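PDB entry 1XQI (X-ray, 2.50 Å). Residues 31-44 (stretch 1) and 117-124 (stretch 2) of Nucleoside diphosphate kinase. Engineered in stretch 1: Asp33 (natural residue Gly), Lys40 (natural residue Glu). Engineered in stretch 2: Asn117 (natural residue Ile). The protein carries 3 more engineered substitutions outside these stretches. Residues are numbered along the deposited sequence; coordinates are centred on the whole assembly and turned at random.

Stretch 1 (31-44) LVDEIISRFKKAGL
Stretch 2 117-124: NVVMVLKG

Most of stretch 1 is a helix, entered after Leu31 at the N-cap position; Gly43 is the first residue to leave helical angles. Val32 to Lys41 have phi -57 to -79° and psi -26 to -46°. Stretch 2 is an extended strand from Asn117 to Lys123, phi -102 to -140° and psi 123 to 168°, ending in Gly124 at 173/169°. Helix and strand run nearly parallel, their N-to-C directions 17° apart and their axes 10.3 Å apart at closest approach. The register pairs Val32 with Val118 (CA to CA 7.9 Å), Ile36 with Met120 (CA to CA 9.3 Å) and Leu44 with Gly124 (CA to CA 5.1 Å). The backbones are thus much closer at the C-terminal end.

The helix is held by its own backbone bonds. Ile35 N to Leu31 O and Ile36 N to Val32 O are both 3.1 Å, and Ser37 N to Asp33 O is 2.8 Å. At its end is a Schellman motif. Gly43 has phi 105° and psi 4°, Leu44 N bonds to Phe39 O at 3.1 Å, and Gly43 N bonds to Lys40 O at 3.2 Å. A CB on Gly43 would jam against the carbonyl O of Ala42. Leu44 then turns extended, phi -77° and psi 141°.

No hydrogen bond joins the stretches; contact is mainly apolar and buries 403 Å² in total. Alternation along the strand directs the CA-to-CB bonds of Val118, Met120 and Leu122 toward the helix; those of Val32, Phe39 and Leu44 point toward the strand. Buried hydrocarbon groups meet at van der Waals distance, so packing holds the pair. Val32 and Val118, both chi1 t, meet at 4.1 Å, CG2 to CG2. Ile36 (m, t) starts sideways, but its end comes nearer the strand, and its CG1 lies 3.9 Å from Met120 CE. Met120 is selenomethionine, with chi angles p, t, p. Leu44, chi1 m and chi2 147°, places CB 3.9 Å from CD2 of Leu122 (m, t).

Phe39 is the aromatic partner, with chi1 m and chi2 132°. Leu122 CD1 sits over one face of its ring, 3.8 Å from the centroid and 15° off the normal, a CH-pi contact. Met120 SE approaches obliquely, 4.3 Å from Phe39 CD1.

At the C-terminal end the contacts involve backbone atoms. Leu44 CA lies 3.5 Å from Lys123 O, a CA-H...O contact. Leu44 CD2 lies 3.8 Å from Gly124 N. An ideal CB on Gly124 would clash with Leu44 CD2 at 2.9 Å.

Asp33, Lys40 and Asn117 are engineered residues; none contacts the opposing stretch.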

# COMPACT_ATOMS: atom_id res chain seq x y z
N LEU A 31 -10.01 4.60 -2.98
CA LEU A 31 -10.59 3.51 -2.19
C LEU A 31 -9.58 2.54 -1.61
O LEU A 31 -9.92 1.49 -1.07
CB LEU A 31 -11.62 2.72 -3.00
CG LEU A 31 -12.81 3.50 -3.56
CD1 LEU A 31 -13.69 2.53 -4.35
CD2 LEU A 31 -13.60 4.25 -2.47
N VAL A 32 -8.32 2.87 -1.71
CA VAL A 32 -7.36 1.95 -1.19
C VAL A 32 -7.55 1.80 0.30
O VAL A 32 -7.48 0.70 0.79
CB VAL A 32 -5.90 2.34 -1.59
CG1 VAL A 32 -4.89 1.57 -0.78
CG2 VAL A 32 -5.68 2.01 -3.01
N ASP A 33 -7.78 2.88 1.03
CA ASP A 33 -7.78 2.78 2.46
C ASP A 33 -9.10 2.16 2.92
O ASP A 33 -9.13 1.34 3.80
CB ASP A 33 -7.47 4.14 3.11
CG ASP A 33 -8.65 5.13 3.05
OD1 ASP A 33 -9.31 5.30 4.11
OD2 ASP A 33 -8.93 5.75 1.99
N GLU A 34 -10.20 2.50 2.26
CA GLU A 34 -11.48 1.98 2.66
C GLU A 34 -11.48 0.45 2.56
O GLU A 34 -11.90 -0.28 3.51
CB GLU A 34 -12.58 2.62 1.82
CG GLU A 34 -13.39 3.66 2.61
CD GLU A 34 -13.34 5.04 2.02
OE1 GLU A 34 -13.68 6.00 2.73
OE2 GLU A 34 -12.98 5.19 0.83
N ILE A 35 -10.96 -0.05 1.44
CA ILE A 35 -10.86 -1.51 1.17
C ILE A 35 -9.88 -2.24 2.14
O ILE A 35 -10.19 -3.32 2.67
CB ILE A 35 -10.52 -1.75 -0.32
CG1 ILE A 35 -11.68 -1.23 -1.17
CG2 ILE A 35 -10.15 -3.23 -0.61
CD1 ILE A 35 -11.66 -1.66 -2.63
N ILE A 36 -8.71 -1.65 2.34
CA ILE A 36 -7.78 -2.17 3.31
C ILE A 36 -8.47 -2.23 4.67
O ILE A 36 -8.35 -3.24 5.38
CB ILE A 36 -6.51 -1.34 3.36
CG1 ILE A 36 -5.74 -1.57 2.06
CG2 ILE A 36 -5.62 -1.74 4.58
CD1 ILE A 36 -4.43 -0.82 2.00
N SER A 37 -9.24 -1.21 5.04
CA SER A 37 -9.92 -1.27 6.34
C SER A 37 -10.86 -2.51 6.54
O SER A 37 -10.91 -3.11 7.62
CB SER A 37 -10.63 0.04 6.66
OG SER A 37 -11.63 -0.18 7.63
N ARG A 38 -11.60 -2.90 5.51
CA ARG A 38 -12.50 -4.06 5.64
C ARG A 38 -11.72 -5.34 5.92
O ARG A 38 -12.19 -6.19 6.69
CB ARG A 38 -13.38 -4.22 4.43
CG ARG A 38 -13.73 -2.92 3.79
CD ARG A 38 -15.11 -2.37 4.14
NE ARG A 38 -16.11 -3.08 3.36
CZ ARG A 38 -17.26 -2.60 2.90
NH1 ARG A 38 -17.67 -1.33 3.13
NH2 ARG A 38 -18.03 -3.44 2.22
N PHE A 39 -10.51 -5.47 5.35
CA PHE A 39 -9.78 -6.71 5.50
C PHE A 39 -9.12 -6.75 6.88
O PHE A 39 -9.15 -7.76 7.58
CB PHE A 39 -8.78 -6.90 4.36
CG PHE A 39 -9.42 -6.99 2.98
CD1 PHE A 39 -8.92 -6.23 1.91
CD2 PHE A 39 -10.51 -7.83 2.74
CE1 PHE A 39 -9.49 -6.35 0.61
CE2 PHE A 39 -11.11 -7.95 1.45
CZ PHE A 39 -10.60 -7.21 0.38
N LYS A 40 -8.54 -5.63 7.30
CA LYS A 40 -7.95 -5.48 8.62
C LYS A 40 -9.01 -5.78 9.68
O LYS A 40 -8.75 -6.48 10.66
CB LYS A 40 -7.42 -4.05 8.83
CG LYS A 40 -7.19 -3.71 10.31
CD LYS A 40 -6.76 -2.29 10.54
CE LYS A 40 -7.92 -1.34 10.77
NZ LYS A 40 -7.38 0.09 10.84
N LYS A 41 -10.23 -5.27 9.48
CA LYS A 41 -11.25 -5.49 10.48
C LYS A 41 -11.67 -6.93 10.59
O LYS A 41 -12.09 -7.33 11.66
CB LYS A 41 -12.44 -4.56 10.30
CG LYS A 41 -12.13 -3.26 10.90
CD LYS A 41 -12.98 -2.14 10.34
CE LYS A 41 -12.61 -0.84 11.12
NZ LYS A 41 -13.43 0.26 10.62
N ALA A 42 -11.52 -7.71 9.54
CA ALA A 42 -11.98 -9.09 9.55
C ALA A 42 -10.95 -9.99 10.23
O ALA A 42 -11.26 -11.12 10.61
CB ALA A 42 -12.26 -9.58 8.12
N GLY A 43 -9.73 -9.49 10.37
CA GLY A 43 -8.67 -10.31 10.90
C GLY A 43 -7.68 -10.77 9.83
O GLY A 43 -6.81 -11.54 10.13
N LEU A 44 -7.80 -10.36 8.58
CA LEU A 44 -6.74 -10.68 7.62
C LEU A 44 -5.50 -9.78 7.78
O LEU A 44 -5.63 -8.57 8.05
CB LEU A 44 -7.29 -10.58 6.20
CG LEU A 44 -8.36 -11.61 5.85
CD1 LEU A 44 -9.36 -11.01 4.86
CD2 LEU A 44 -7.75 -12.94 5.35
N ASN A 117 -2.56 0.17 -10.52
CA ASN A 117 -3.18 -0.82 -9.64
C ASN A 117 -2.43 -0.88 -8.32
O ASN A 117 -1.32 -0.36 -8.18
CB ASN A 117 -3.13 -2.22 -10.24
CG ASN A 117 -3.90 -2.36 -11.53
OD1 ASN A 117 -3.31 -2.51 -12.61
ND2 ASN A 117 -5.22 -2.31 -11.43
N VAL A 118 -3.03 -1.54 -7.35
CA VAL A 118 -2.41 -1.79 -6.06
C VAL A 118 -2.70 -3.26 -5.86
O VAL A 118 -3.86 -3.67 -5.97
CB VAL A 118 -3.02 -0.87 -4.95
CG1 VAL A 118 -2.69 -1.38 -3.52
CG2 VAL A 118 -2.48 0.54 -5.11
N VAL A 119 -1.63 -4.03 -5.66
CA VAL A 119 -1.67 -5.47 -5.47
C VAL A 119 -1.36 -5.78 -4.01
O VAL A 119 -0.43 -5.22 -3.42
CB VAL A 119 -0.60 -6.17 -6.36
CG1 VAL A 119 -0.86 -7.68 -6.41
CG2 VAL A 119 -0.66 -5.63 -7.79
N MSE A 120 -2.13 -6.68 -3.41
CA MSE A 120 -1.86 -7.06 -2.01
C MSE A 120 -2.06 -8.55 -1.85
O MSE A 120 -2.78 -9.22 -2.62
CB MSE A 120 -2.71 -6.23 -0.96
CG MSE A 120 -4.24 -6.46 -1.01
SE MSE A 120 -5.15 -5.33 0.07
CE MSE A 120 -4.87 -3.94 -0.96
N VAL A 121 -1.38 -9.09 -0.85
CA VAL A 121 -1.58 -10.49 -0.48
C VAL A 121 -2.15 -10.47 0.92
O VAL A 121 -1.64 -9.76 1.79
CB VAL A 121 -0.30 -11.28 -0.56
CG1 VAL A 121 -0.50 -12.74 -0.06
CG2 VAL A 121 0.19 -11.30 -2.00
N LEU A 122 -3.23 -11.21 1.11
CA LEU A 122 -3.94 -11.24 2.37
C LEU A 122 -3.84 -12.68 2.85
O LEU A 122 -4.11 -13.62 2.07
CB LEU A 122 -5.42 -10.85 2.18
CG LEU A 122 -5.65 -9.37 1.87
CD1 LEU A 122 -6.95 -9.22 1.09
CD2 LEU A 122 -5.69 -8.61 3.18
N LYS A 123 -3.44 -12.81 4.12
CA LYS A 123 -3.23 -14.06 4.82
C LYS A 123 -4.24 -14.19 5.98
O LYS A 123 -4.46 -13.26 6.80
CB LYS A 123 -1.78 -14.09 5.37
CG LYS A 123 -1.32 -15.43 6.02
CD LYS A 123 -0.09 -15.22 6.89
CE LYS A 123 0.54 -16.52 7.44
NZ LYS A 123 1.66 -16.96 6.54
N GLY A 124 -4.89 -15.34 6.04
CA GLY A 124 -5.67 -15.67 7.19
C GLY A 124 -6.42 -16.95 6.92
O GLY A 124 -6.45 -17.42 5.76